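Long-range contacts in GCN5-related N-acetyltransferase (Kribbella flavida, PDB 4MY0), which binds coenzyme A and probably transfers the acetyl group of acetyl-CoA to an amine, perhaps of an aminoglycoside: residues V99-M104 against T126-H131; A64-W69 against A86-A91. One frame throughout, in Å; residues are numbered along the deposited sequence.

How the interactions relate
The two contacts meet one AC8 molecule at different parts of its length. In interaction 2, segment 86-91, paired antiparallel with strand 64-69, offers the backbone of Val88 and Val90 to the pantetheine arm of AC8; in interaction 1 helices 99-104 and 126-131 bind the pyrophosphate and the 3'-phosphate and place Tyr129 beside the thiol. Their centres lie about 11 Å apart, and strand 78-90 is followed in the chain by helix 99-113. The seam between them is tight: Tyr129 OH sits 3.3 Å from Val88 CB beside the thiol end, while Val99 CG1 packs 3.7 Å from Ala64 CB and Leu103 CD1 equally close to Ala66 CB.

Interaction 1 of 2, residues V99-M104 against T126-H131; sequences VGSLLM and TVIYRH. With AC8 ([(2R,3R,4R,5R)-5-(6-amino-9H-purin-9-yl)-3,4-bis(phosphonooxy)tetrahydrofuran-2-yl]methyl (3R)-3-hydroxy-2,2-dimethyl-4-oxo-4-({3-oxo-3-[(2-sulfanylethyl)amino]propyl}amino)butyl dihydrogen diphosphate), chain L.
The coenzyme A pocket of the GNAT domain takes shape where helix 99-104 meets helix 126-131, their axes 10.6 Å apart and crossing at -46°. Ile128 makes the bridge. With CG1 anti to the backbone N (chi1 177°) and the chain extended, it sends CD1 end-on into the helix backbone, 3.6 Å from Gly100 C. The absence of a side chain at Gly100 suits both neighbours, since a CB there would crowd this methyl and collide with AC8 O6A.

Further along, the bent chain of Met104, a selenomethionine, crosses Tyr129 at about a right angle. Its SE reaches the ring edge 4.1 Å from Tyr129 CE1, close to the ring plane, a Met-aromatic contact, while Ile128 CG2 lies over the centre of one ring face. Lined in this way, the phenol brings Tyr129 OH to 3.0 Å from AC8 S1P, at the thiol where acetyl-CoA would carry its acetyl group.

The helix start binds the pyrophosphate. Gly100 N donates to AC8 O4A at 2.7 Å, and AC8 O1A is held twice by Ser101, through its N and through OG at 2.7 Å; this placement at the helix N-terminus is consistent with stabilisation of the phosphate charge. From the other helix, His131 NE2 donates to AC8 O9A of the 3'-phosphate (2.9 Å), and the two methyls of Val127 lie against the adenosine. Arg156 and Ser248 of the third subunit also bind the cofactor. Alongside a tyrosine at the thiol, found in many GNAT enzymes, the pyrophosphate seated on a helix N-terminus is characteristic of the GNAT acetyl-CoA site.

Interaction 2 of 2, residues A64-W69 against A86-A91; sequences AAARIW and AGVVVA. With AC8 ([(2R,3R,4R,5R)-5-(6-amino-9H-purin-9-yl)-3,4-bis(phosphonooxy)tetrahydrofuran-2-yl]methyl (3R)-3-hydroxy-2,2-dimethyl-4-oxo-4-({3-oxo-3-[(2-sulfanylethyl)amino]propyl}amino)butyl dihydrogen diphosphate), chain L.
Ala64 lies opposite Val90, a non-hydrogen-bonded pair in which Ala64 CB is 3.8 Å from Val90 CG2. Ala65 follows with a hydrogen-bonded pair: its N donates to Val89 O at 2.9 Å, and its O accepts from Val89 N nearly along the C=O axis. The methyl of Ala66 touches Val88 CG2, on the side packed by helix 99-113.

At Arg67 the register has slipped by one residue: Gly87 and Val88 together face Ala66 in a beta bulge, Gly87 having positive phi (55°). Pairing resumes with Ala86: Arg67 N to Ala86 O is almost straight (174°), and Ala86 N returns a bond to Arg67 O. Arg67 CG takes the crowded position between N and carbonyl carbon (chi1 63°), so the chain runs alongside the partner strand and Ala86 CB lies over one guanidinium face, offset toward its rim, 4.0 Å above the plane. Trp69 presents its pyrrole edge to the same methyl, NE1 3.7 Å from Ala86 CB.

At the bulge and just after it in the second strand, Val88 O accepts from AC8 N4P (2.8 Å) and Val90 N donates to AC8 O9P (3.0 Å), so pantetheine pairs with the strand much as another strand would. A bulged strand carrying pantetheine is characteristic of the GNAT fold.

Interaction 1 of 2, residues V99-M104 against T126-H131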
ATOM      1  N   VAL C  99      27.065  25.340 -16.263  1.00 19.43           N
ATOM      2  CA  VAL C  99      28.110  24.893 -15.337  1.00 18.45           C
ATOM      3  C   VAL C  99      28.389  23.370 -15.390  1.00 20.17           C
ATOM      4  O   VAL C  99      29.548  22.937 -15.496  1.00 21.02           O
ATOM      5  CB  VAL C  99      27.821  25.373 -13.902  1.00 22.74           C
ATOM      6  CG1 VAL C  99      28.852  24.805 -12.905  1.00 18.34           C
ATOM      7  CG2 VAL C  99      27.806  26.909 -13.865  1.00 19.10           C
ATOM      8  N   GLY C 100      27.340  22.564 -15.328  1.00 17.12           N
ATOM      9  CA  GLY C 100      27.493  21.118 -15.446  1.00 17.13           C
ATOM     10  C   GLY C 100      28.184  20.686 -16.733  1.00 21.06           C
ATOM     11  O   GLY C 100      28.962  19.731 -16.737  1.00 20.74           O
ATOM     12  N   SER C 101      27.903  21.390 -17.826  1.00 20.17           N
ATOM     13  CA  SER C 101      28.523  21.101 -19.118  1.00 22.92           C
ATOM     14  C   SER C 101      29.998  21.480 -19.122  1.00 22.44           C
ATOM     15  O   SER C 101      30.831  20.793 -19.723  1.00 26.65           O
ATOM     16  CB  SER C 101      27.795  21.865 -20.236  1.00 24.43           C
ATOM     17  OG  SER C 101      26.484  21.358 -20.418  1.00 26.43           O
ATOM     18  N   LEU C 102      30.319  22.584 -18.460  1.00 20.00           N
ATOM     19  CA  LEU C 102      31.708  23.033 -18.367  1.00 25.86           C
ATOM     20  C   LEU C 102      32.490  22.005 -17.532  1.00 19.90           C
ATOM     21  O   LEU C 102      33.604  21.614 -17.884  1.00 20.68           O
ATOM     22  CB  LEU C 102      31.747  24.440 -17.751  1.00 20.75           C
ATOM     23  CG  LEU C 102      32.991  25.328 -17.571  1.00 29.47           C
ATOM     24  CD1 LEU C 102      33.662  25.016 -16.290  1.00 34.54           C
ATOM     25  CD2 LEU C 102      34.004  25.245 -18.737  1.00 31.00           C
ATOM     26  N   LEU C 103      31.879  21.558 -16.442  1.00 19.05           N
ATOM     27  CA  LEU C 103      32.445  20.530 -15.578  1.00 21.17           C
ATOM     28  C   LEU C 103      32.710  19.259 -16.374  1.00 20.67           C
ATOM     29  O   LEU C 103      33.802  18.701 -16.324  1.00 20.57           O
ATOM     30  CB  LEU C 103      31.434  20.173 -14.482  1.00 18.94           C
ATOM     31  CG  LEU C 103      31.862  19.657 -13.104  1.00 29.32           C
ATOM     32  CD1 LEU C 103      30.814  18.705 -12.520  1.00 28.85           C
ATOM     33  CD2 LEU C 103      33.251  19.049 -13.064  1.00 29.16           C
HETATM   34  N   MSE C 104      31.682  18.778 -17.067  1.00 18.11           N
HETATM   35  CA  MSE C 104      31.773  17.486 -17.750  1.00 20.48           C
HETATM   36  C   MSE C 104      32.770  17.509 -18.925  1.00 23.73           C
HETATM   37  O   MSE C 104      33.444  16.511 -19.200  1.00 26.49           O
HETATM   38  CB  MSE C 104      30.393  17.050 -18.214  1.00 18.29           C
HETATM   39  CG  MSE C 104      29.458  16.576 -17.091  1.00 20.82           C
HETATM   40 SE   MSE C 104      30.251  14.972 -16.238  1.00 41.42          SE
HETATM   41  CE  MSE C 104      30.566  13.901 -17.871  1.00 25.96           C
ATOM     42  N   THR C 126      19.039  12.395 -18.657  1.00 22.89           N
ATOM     43  CA  THR C 126      19.763  12.034 -19.858  1.00 21.60           C
ATOM     44  C   THR C 126      20.189  13.247 -20.679  1.00 21.21           C
ATOM     45  O   THR C 126      21.088  13.128 -21.513  1.00 21.26           O
ATOM     46  CB  THR C 126      18.891  11.186 -20.793  1.00 21.03           C
ATOM     47  OG1 THR C 126      17.759  11.969 -21.200  1.00 20.88           O
ATOM     48  CG2 THR C 126      18.430   9.900 -20.104  1.00 17.22           C
ATOM     49  N   VAL C 127      19.550  14.399 -20.476  1.00 19.72           N
ATOM     50  CA  VAL C 127      19.728  15.517 -21.424  1.00 21.09           C
ATOM     51  C   VAL C 127      21.172  16.014 -21.502  1.00 22.55           C
ATOM     52  O   VAL C 127      21.749  16.050 -22.595  1.00 18.92           O
ATOM     53  CB  VAL C 127      18.777  16.702 -21.153  1.00 23.78           C
ATOM     54  CG1 VAL C 127      18.976  17.811 -22.204  1.00 22.91           C
ATOM     55  CG2 VAL C 127      17.319  16.234 -21.151  1.00 23.24           C
ATOM     56  N   ILE C 128      21.770  16.359 -20.355  1.00 16.45           N
ATOM     57  CA  ILE C 128      23.138  16.873 -20.363  1.00 19.79           C
ATOM     58  C   ILE C 128      24.115  15.857 -20.957  1.00 20.31           C
ATOM     59  O   ILE C 128      25.017  16.210 -21.717  1.00 19.04           O
ATOM     60  CB  ILE C 128      23.613  17.328 -18.954  1.00 21.22           C
ATOM     61  CG1 ILE C 128      25.075  17.782 -19.003  1.00 19.98           C
ATOM     62  CG2 ILE C 128      23.455  16.209 -17.904  1.00 15.80           C
ATOM     63  CD1 ILE C 128      25.505  18.574 -17.754  1.00 24.00           C
ATOM     64  N   TYR C 129      23.915  14.584 -20.644  1.00 19.99           N
ATOM     65  CA  TYR C 129      24.861  13.565 -21.095  1.00 19.64           C
ATOM     66  C   TYR C 129      24.752  13.272 -22.590  1.00 17.26           C
ATOM     67  O   TYR C 129      25.773  13.083 -23.262  1.00 17.96           O
ATOM     68  CB  TYR C 129      24.762  12.308 -20.221  1.00 18.94           C
ATOM     69  CG  TYR C 129      25.045  12.638 -18.770  1.00 20.21           C
ATOM     70  CD1 TYR C 129      26.303  13.095 -18.379  1.00 23.26           C
ATOM     71  CD2 TYR C 129      24.044  12.546 -17.801  1.00 20.13           C
ATOM     72  CE1 TYR C 129      26.571  13.424 -17.047  1.00 19.24           C
ATOM     73  CE2 TYR C 129      24.298  12.863 -16.468  1.00 18.87           C
ATOM     74  CZ  TYR C 129      25.567  13.302 -16.100  1.00 21.83           C
ATOM     75  OH  TYR C 129      25.833  13.622 -14.779  1.00 22.94           O
ATOM     76  N   ARG C 130      23.533  13.271 -23.125  1.00 17.54           N
ATOM     77  CA  ARG C 130      23.364  13.102 -24.566  1.00 22.31           C
ATOM     78  C   ARG C 130      23.975  14.281 -25.340  1.00 25.13           C
ATOM     79  O   ARG C 130      24.583  14.081 -26.381  1.00 19.86           O
ATOM     80  CB  ARG C 130      21.879  12.917 -24.914  1.00 21.25           C
ATOM     81  CG  ARG C 130      21.376  11.519 -24.573  1.00 24.80           C
ATOM     82  CD  ARG C 130      19.896  11.322 -24.888  1.00 24.11           C
ATOM     83  NE  ARG C 130      19.593   9.890 -24.858  1.00 30.25           N
ATOM     84  CZ  ARG C 130      18.412   9.380 -24.527  1.00 29.48           C
ATOM     85  NH1 ARG C 130      17.420  10.190 -24.197  1.00 22.33           N
ATOM     86  NH2 ARG C 130      18.229   8.062 -24.528  1.00 30.68           N
ATOM     87  N   HIS C 131      23.803  15.498 -24.830  0.55 21.86           N
ATOM     88  CA  HIS C 131      24.440  16.672 -25.433  0.55 24.65           C
ATOM     89  C   HIS C 131      25.961  16.515 -25.472  0.55 26.29           C
ATOM     90  O   HIS C 131      26.616  16.984 -26.397  0.55 26.72           O
ATOM     91  CB  HIS C 131      24.071  17.947 -24.659  0.55 24.81           C
ATOM     92  CG  HIS C 131      22.713  18.487 -24.986  0.55 24.34           C
ATOM     93  ND1 HIS C 131      22.203  18.489 -26.266  0.55 25.69           N
ATOM     94  CD2 HIS C 131      21.762  19.046 -24.202  0.55 24.35           C
ATOM     95  CE1 HIS C 131      20.992  19.015 -26.254  0.55 23.78           C
ATOM     96  NE2 HIS C 131      20.702  19.363 -25.014  0.55 22.61           N
TER
HETATM   97  N1A AC8 L 400      15.912  18.191 -16.690  1.00 23.19           N
HETATM   98  O1A AC8 L 400      25.175  22.527 -18.352  1.00 21.14           O
HETATM   99  P1A AC8 L 400      23.729  22.729 -17.921  1.00 20.76           P
HETATM  100  C1B AC8 L 400      19.660  20.314 -19.458  1.00 23.95           C
HETATM  101  S1P AC8 L 400      23.941  12.228 -12.904  1.00 23.81           S
HETATM  102  C2A AC8 L 400      15.974  18.373 -18.022  1.00 22.28           C
HETATM  103  O2A AC8 L 400      23.301  24.117 -17.539  1.00 17.21           O
HETATM  104  P2A AC8 L 400      23.545  21.891 -15.172  1.00 20.04           P
HETATM  105  C2B AC8 L 400      19.748  21.789 -19.778  1.00 24.68           C
HETATM  106  O2B AC8 L 400      18.471  22.276 -20.211  1.00 29.90           O
HETATM  107  O2C AC8 L 400      19.081  24.695 -20.468  1.00 70.56           O
HETATM  108  C2P AC8 L 400      23.428  13.923 -12.454  1.00 24.40           C
HETATM  109  N3A AC8 L 400      17.044  18.959 -18.579  1.00 21.91           N
HETATM  110  O3A AC8 L 400      23.463  21.659 -16.763  1.00 23.57           O
HETATM  111  C3B AC8 L 400      20.794  21.796 -20.898  1.00 23.31           C
HETATM  112  O3B AC8 L 400      20.170  21.386 -22.119  1.00 27.38           O
HETATM  113  P3B AC8 L 400      19.701  22.376 -23.319  1.00 70.38           P
HETATM  114  O3C AC8 L 400      17.914  23.872 -18.399  1.00 71.19           O
HETATM  115  C3P AC8 L 400      23.479  13.864 -10.944  1.00 28.57           C
HETATM  116  C4A AC8 L 400      18.077  19.370 -17.794  1.00 23.41           C
HETATM  117  O4A AC8 L 400      24.692  22.829 -14.864  1.00 19.20           O
HETATM  118  C4B AC8 L 400      21.728  20.651 -20.554  1.00 25.11           C
HETATM  119  O4B AC8 L 400      20.988  19.811 -19.661  1.00 19.76           O
HETATM  120  O4C AC8 L 400      16.660  23.934 -20.587  1.00 70.24           O
HETATM  121  P4C AC8 L 400      17.999  23.805 -19.900  1.00 69.25           P
HETATM  122  N4P AC8 L 400      23.085  15.063 -10.209  1.00 25.14           N
HETATM  123  C5A AC8 L 400      18.034  19.183 -16.421  1.00 26.90           C
HETATM  124  O5A AC8 L 400      22.160  22.188 -14.676  1.00 19.76           O
HETATM  125  C5B AC8 L 400      23.012  21.112 -19.871  1.00 22.57           C
HETATM  126  O5B AC8 L 400      22.693  22.217 -19.033  1.00 24.35           O
HETATM  127  C5P AC8 L 400      21.877  15.591 -10.047  1.00 22.56           C
HETATM  128  O5P AC8 L 400      20.895  15.120 -10.611  1.00 20.98           O
HETATM  129  C6A AC8 L 400      16.914  18.573 -15.867  1.00 23.11           C
HETATM  130  N6A AC8 L 400      16.823  18.373 -14.527  1.00 22.49           N
HETATM  131  O6A AC8 L 400      23.924  20.411 -14.682  1.00 20.65           O
HETATM  132  C6P AC8 L 400      21.800  16.781  -9.118  1.00 20.66           C
HETATM  133  N7A AC8 L 400      19.176  19.689 -15.896  1.00 27.11           N
HETATM  134  O7A AC8 L 400      18.889  23.488 -22.698  1.00 66.54           O
HETATM  135  C7P AC8 L 400      20.751  17.843  -9.475  1.00 20.09           C
HETATM  136  C8A AC8 L 400      19.915  20.169 -16.928  1.00 28.59           C
HETATM  137  O8A AC8 L 400      20.998  22.836 -23.953  1.00 68.78           O
HETATM  138  N8P AC8 L 400      21.167  18.465 -10.735  1.00 18.92           N
HETATM  139  N9A AC8 L 400      19.231  19.983 -18.076  1.00 24.30           N
HETATM  140  O9A AC8 L 400      18.866  21.463 -24.191  1.00 72.01           O
HETATM  141  C9P AC8 L 400      22.336  19.033 -11.025  1.00 24.14           C
HETATM  142  O9P AC8 L 400      23.218  19.101 -10.184  1.00 19.56           O
HETATM  143  CAP AC8 L 400      22.557  19.616 -12.410  1.00 21.27           C
HETATM  144  OAP AC8 L 400      21.373  20.281 -12.853  1.00 24.03           O
HETATM  145  CBP AC8 L 400      22.933  18.578 -13.476  1.00 17.42           C
HETATM  146  CCP AC8 L 400      23.030  19.303 -14.828  1.00 20.75           C
HETATM  147  CDP AC8 L 400      24.284  17.949 -13.151  1.00 16.46           C
HETATM  148  CEP AC8 L 400      21.882  17.485 -13.587  1.00 14.19           C

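Interaction 2 of 2, residues A64-W69 against A86-A91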
ATOM      1  N   ALA C  64      30.376  23.256  -8.251  1.00 23.24           N
ATOM      2  CA  ALA C  64      30.078  21.985  -8.930  1.00 22.87           C
ATOM      3  C   ALA C  64      31.232  20.998  -8.765  1.00 22.57           C
ATOM      4  O   ALA C  64      32.383  21.400  -8.538  1.00 19.39           O
ATOM      5  CB  ALA C  64      29.782  22.220 -10.419  1.00 18.25           C
ATOM      6  N   ALA C  65      30.944  19.706  -8.865  1.00 21.42           N
ATOM      7  CA  ALA C  65      32.005  18.708  -8.687  1.00 23.60           C
ATOM      8  C   ALA C  65      31.630  17.377  -9.324  1.00 21.84           C
ATOM      9  O   ALA C  65      30.455  17.065  -9.465  1.00 17.86           O
ATOM     10  CB  ALA C  65      32.328  18.518  -7.188  1.00 21.19           C
ATOM     11  N   ALA C  66      32.640  16.604  -9.712  1.00 20.00           N
ATOM     12  CA  ALA C  66      32.436  15.280 -10.290  1.00 22.70           C
ATOM     13  C   ALA C  66      33.709  14.499 -10.097  1.00 21.97           C
ATOM     14  O   ALA C  66      34.804  15.082 -10.044  1.00 26.15           O
ATOM     15  CB  ALA C  66      32.111  15.375 -11.771  1.00 17.48           C
ATOM     16  N   ARG C  67      33.592  13.184  -9.972  0.56 20.78           N
ATOM     17  CA  ARG C  67      34.792  12.366  -9.842  0.56 25.02           C
ATOM     18  C   ARG C  67      34.842  11.238 -10.870  0.56 23.20           C
ATOM     19  O   ARG C  67      33.828  10.876 -11.481  0.56 19.75           O
ATOM     20  CB  ARG C  67      34.965  11.844  -8.407  0.56 29.64           C
ATOM     21  CG  ARG C  67      33.868  10.929  -7.929  0.56 32.19           C
ATOM     22  CD  ARG C  67      33.829  10.843  -6.398  0.56 33.58           C
ATOM     23  NE  ARG C  67      32.447  10.794  -5.929  0.56 34.61           N
ATOM     24  CZ  ARG C  67      31.784   9.676  -5.643  0.56 34.81           C
ATOM     25  NH1 ARG C  67      30.526   9.752  -5.238  0.56 27.09           N
ATOM     26  NH2 ARG C  67      32.371   8.485  -5.756  0.56 36.29           N
ATOM     27  N   ILE C  68      36.041  10.704 -11.062  1.00 24.26           N
ATOM     28  CA  ILE C  68      36.286   9.689 -12.068  1.00 25.05           C
ATOM     29  C   ILE C  68      36.825   8.412 -11.429  1.00 23.46           C
ATOM     30  O   ILE C  68      37.928   8.416 -10.896  1.00 25.96           O
ATOM     31  CB  ILE C  68      37.336  10.205 -13.070  1.00 26.75           C
ATOM     32  CG1 ILE C  68      36.879  11.527 -13.678  1.00 25.38           C
ATOM     33  CG2 ILE C  68      37.606   9.179 -14.179  1.00 23.20           C
ATOM     34  CD1 ILE C  68      37.919  12.144 -14.581  1.00 26.70           C
ATOM     35  N   TRP C  69      36.058   7.323 -11.494  1.00 22.51           N
ATOM     36  CA  TRP C  69      36.578   6.014 -11.085  1.00 24.20           C
ATOM     37  C   TRP C  69      37.524   5.482 -12.147  1.00 27.03           C
ATOM     38  O   TRP C  69      37.211   5.549 -13.348  1.00 28.26           O
ATOM     39  CB  TRP C  69      35.440   5.000 -10.923  1.00 23.15           C
ATOM     40  CG  TRP C  69      34.613   5.158  -9.691  1.00 26.09           C
ATOM     41  CD1 TRP C  69      33.396   5.768  -9.593  1.00 26.40           C
ATOM     42  CD2 TRP C  69      34.924   4.665  -8.383  1.00 26.82           C
ATOM     43  NE1 TRP C  69      32.940   5.702  -8.299  1.00 28.74           N
ATOM     44  CE2 TRP C  69      33.859   5.026  -7.538  1.00 27.98           C
ATOM     45  CE3 TRP C  69      36.004   3.959  -7.846  1.00 30.88           C
ATOM     46  CZ2 TRP C  69      33.843   4.702  -6.179  1.00 29.19           C
ATOM     47  CZ3 TRP C  69      35.992   3.642  -6.502  1.00 31.03           C
ATOM     48  CH2 TRP C  69      34.920   4.006  -5.684  1.00 30.70           C
ATOM     49  N   ALA C  86      31.109   9.679 -11.597  1.00 23.27           N
ATOM     50  CA  ALA C  86      30.238   9.578 -10.417  1.00 22.24           C
ATOM     51  C   ALA C  86      30.108  10.895  -9.666  1.00 21.86           C
ATOM     52  O   ALA C  86      30.958  11.785  -9.788  1.00 22.38           O
ATOM     53  CB  ALA C  86      30.741   8.493  -9.461  1.00 21.21           C
ATOM     54  N   GLY C  87      29.053  10.998  -8.865  1.00 19.57           N
ATOM     55  CA  GLY C  87      28.831  12.155  -8.016  1.00 22.17           C
ATOM     56  C   GLY C  87      28.820  13.470  -8.775  1.00 24.17           C
ATOM     57  O   GLY C  87      29.449  14.435  -8.342  1.00 21.67           O
ATOM     58  N   VAL C  88      28.130  13.519  -9.911  1.00 16.13           N
ATOM     59  CA  VAL C  88      28.030  14.777 -10.649  1.00 17.17           C
ATOM     60  C   VAL C  88      27.033  15.703  -9.954  1.00 21.76           C
ATOM     61  O   VAL C  88      25.841  15.400  -9.917  1.00 16.00           O
ATOM     62  CB  VAL C  88      27.599  14.553 -12.108  1.00 18.48           C
ATOM     63  CG1 VAL C  88      27.689  15.885 -12.908  1.00 15.51           C
ATOM     64  CG2 VAL C  88      28.495  13.504 -12.748  1.00 18.73           C
ATOM     65  N   VAL C  89      27.511  16.825  -9.397  1.00 19.23           N
ATOM     66  CA  VAL C  89      26.640  17.733  -8.627  1.00 21.41           C
ATOM     67  C   VAL C  89      26.898  19.203  -8.956  1.00 23.41           C
ATOM     68  O   VAL C  89      28.040  19.605  -9.146  1.00 20.43           O
ATOM     69  CB  VAL C  89      26.778  17.513  -7.096  1.00 19.47           C
ATOM     70  CG1 VAL C  89      26.382  16.076  -6.733  1.00 21.08           C
ATOM     71  CG2 VAL C  89      28.197  17.781  -6.638  1.00 17.22           C
ATOM     72  N   VAL C  90      25.832  19.995  -9.043  1.00 20.31           N
ATOM     73  CA  VAL C  90      25.954  21.445  -9.248  1.00 18.03           C
ATOM     74  C   VAL C  90      25.069  22.155  -8.214  1.00 20.40           C
ATOM     75  O   VAL C  90      23.927  21.718  -7.972  1.00 18.07           O
ATOM     76  CB  VAL C  90      25.525  21.848 -10.668  1.00 17.41           C
ATOM     77  CG1 VAL C  90      25.603  23.382 -10.851  1.00 18.17           C
ATOM     78  CG2 VAL C  90      26.381  21.108 -11.743  1.00 17.97           C
ATOM     79  N   ALA C  91      25.585  23.210  -7.570  1.00 16.99           N
ATOM     80  CA  ALA C  91      24.792  23.933  -6.555  1.00 20.14           C
ATOM     81  C   ALA C  91      23.495  24.469  -7.181  1.00 17.63           C
ATOM     82  O   ALA C  91      23.511  24.909  -8.335  1.00 17.15           O
ATOM     83  CB  ALA C  91      25.601  25.068  -5.937  1.00 18.08           C
TER
HETATM   84  N1A AC8 L 400      15.912  18.191 -16.690  1.00 23.19           N
HETATM   85  O1A AC8 L 400      25.175  22.527 -18.352  1.00 21.14           O
HETATM   86  P1A AC8 L 400      23.729  22.729 -17.921  1.00 20.76           P
HETATM   87  C1B AC8 L 400      19.660  20.314 -19.458  1.00 23.95           C
HETATM   88  S1P AC8 L 400      23.941  12.228 -12.904  1.00 23.81           S
HETATM   89  C2A AC8 L 400      15.974  18.373 -18.022  1.00 22.28           C
HETATM   90  O2A AC8 L 400      23.301  24.117 -17.539  1.00 17.21           O
HETATM   91  P2A AC8 L 400      23.545  21.891 -15.172  1.00 20.04           P
HETATM   92  C2B AC8 L 400      19.748  21.789 -19.778  1.00 24.68           C
HETATM   93  O2B AC8 L 400      18.471  22.276 -20.211  1.00 29.90           O
HETATM   94  O2C AC8 L 400      19.081  24.695 -20.468  1.00 70.56           O
HETATM   95  C2P AC8 L 400      23.428  13.923 -12.454  1.00 24.40           C
HETATM   96  N3A AC8 L 400      17.044  18.959 -18.579  1.00 21.91           N
HETATM   97  O3A AC8 L 400      23.463  21.659 -16.763  1.00 23.57           O
HETATM   98  C3B AC8 L 400      20.794  21.796 -20.898  1.00 23.31           C
HETATM   99  O3B AC8 L 400      20.170  21.386 -22.119  1.00 27.38           O
HETATM  100  P3B AC8 L 400      19.701  22.376 -23.319  1.00 70.38           P
HETATM  101  O3C AC8 L 400      17.914  23.872 -18.399  1.00 71.19           O
HETATM  102  C3P AC8 L 400      23.479  13.864 -10.944  1.00 28.57           C
HETATM  103  C4A AC8 L 400      18.077  19.370 -17.794  1.00 23.41           C
HETATM  104  O4A AC8 L 400      24.692  22.829 -14.864  1.00 19.20           O
HETATM  105  C4B AC8 L 400      21.728  20.651 -20.554  1.00 25.11           C
HETATM  106  O4B AC8 L 400      20.988  19.811 -19.661  1.00 19.76           O
HETATM  107  O4C AC8 L 400      16.660  23.934 -20.587  1.00 70.24           O
HETATM  108  P4C AC8 L 400      17.999  23.805 -19.900  1.00 69.25           P
HETATM  109  N4P AC8 L 400      23.085  15.063 -10.209  1.00 25.14           N
HETATM  110  C5A AC8 L 400      18.034  19.183 -16.421  1.00 26.90           C
HETATM  111  O5A AC8 L 400      22.160  22.188 -14.676  1.00 19.76           O
HETATM  112  C5B AC8 L 400      23.012  21.112 -19.871  1.00 22.57           C
HETATM  113  O5B AC8 L 400      22.693  22.217 -19.033  1.00 24.35           O
HETATM  114  C5P AC8 L 400      21.877  15.591 -10.047  1.00 22.56           C
HETATM  115  O5P AC8 L 400      20.895  15.120 -10.611  1.00 20.98           O
HETATM  116  C6A AC8 L 400      16.914  18.573 -15.867  1.00 23.11           C
HETATM  117  N6A AC8 L 400      16.823  18.373 -14.527  1.00 22.49           N
HETATM  118  O6A AC8 L 400      23.924  20.411 -14.682  1.00 20.65           O
HETATM  119  C6P AC8 L 400      21.800  16.781  -9.118  1.00 20.66           C
HETATM  120  N7A AC8 L 400      19.176  19.689 -15.896  1.00 27.11           N
HETATM  121  O7A AC8 L 400      18.889  23.488 -22.698  1.00 66.54           O
HETATM  122  C7P AC8 L 400      20.751  17.843  -9.475  1.00 20.09           C
HETATM  123  C8A AC8 L 400      19.915  20.169 -16.928  1.00 28.59           C
HETATM  124  O8A AC8 L 400      20.998  22.836 -23.953  1.00 68.78           O
HETATM  125  N8P AC8 L 400      21.167  18.465 -10.735  1.00 18.92           N
HETATM  126  N9A AC8 L 400      19.231  19.983 -18.076  1.00 24.30           N
HETATM  127  O9A AC8 L 400      18.866  21.463 -24.191  1.00 72.01           O
HETATM  128  C9P AC8 L 400      22.336  19.033 -11.025  1.00 24.14           C
HETATM  129  O9P AC8 L 400      23.218  19.101 -10.184  1.00 19.56           O
HETATM  130  CAP AC8 L 400      22.557  19.616 -12.410  1.00 21.27           C
HETATM  131  OAP AC8 L 400      21.373  20.281 -12.853  1.00 24.03           O
HETATM  132  CBP AC8 L 400      22.933  18.578 -13.476  1.00 17.42           C
HETATM  133  CCP AC8 L 400      23.030  19.303 -14.828  1.00 20.75           C
HETATM  134  CDP AC8 L 400      24.284  17.949 -13.151  1.00 16.46           C
HETATM  135  CEP AC8 L 400      21.882  17.485 -13.587  1.00 14.19           C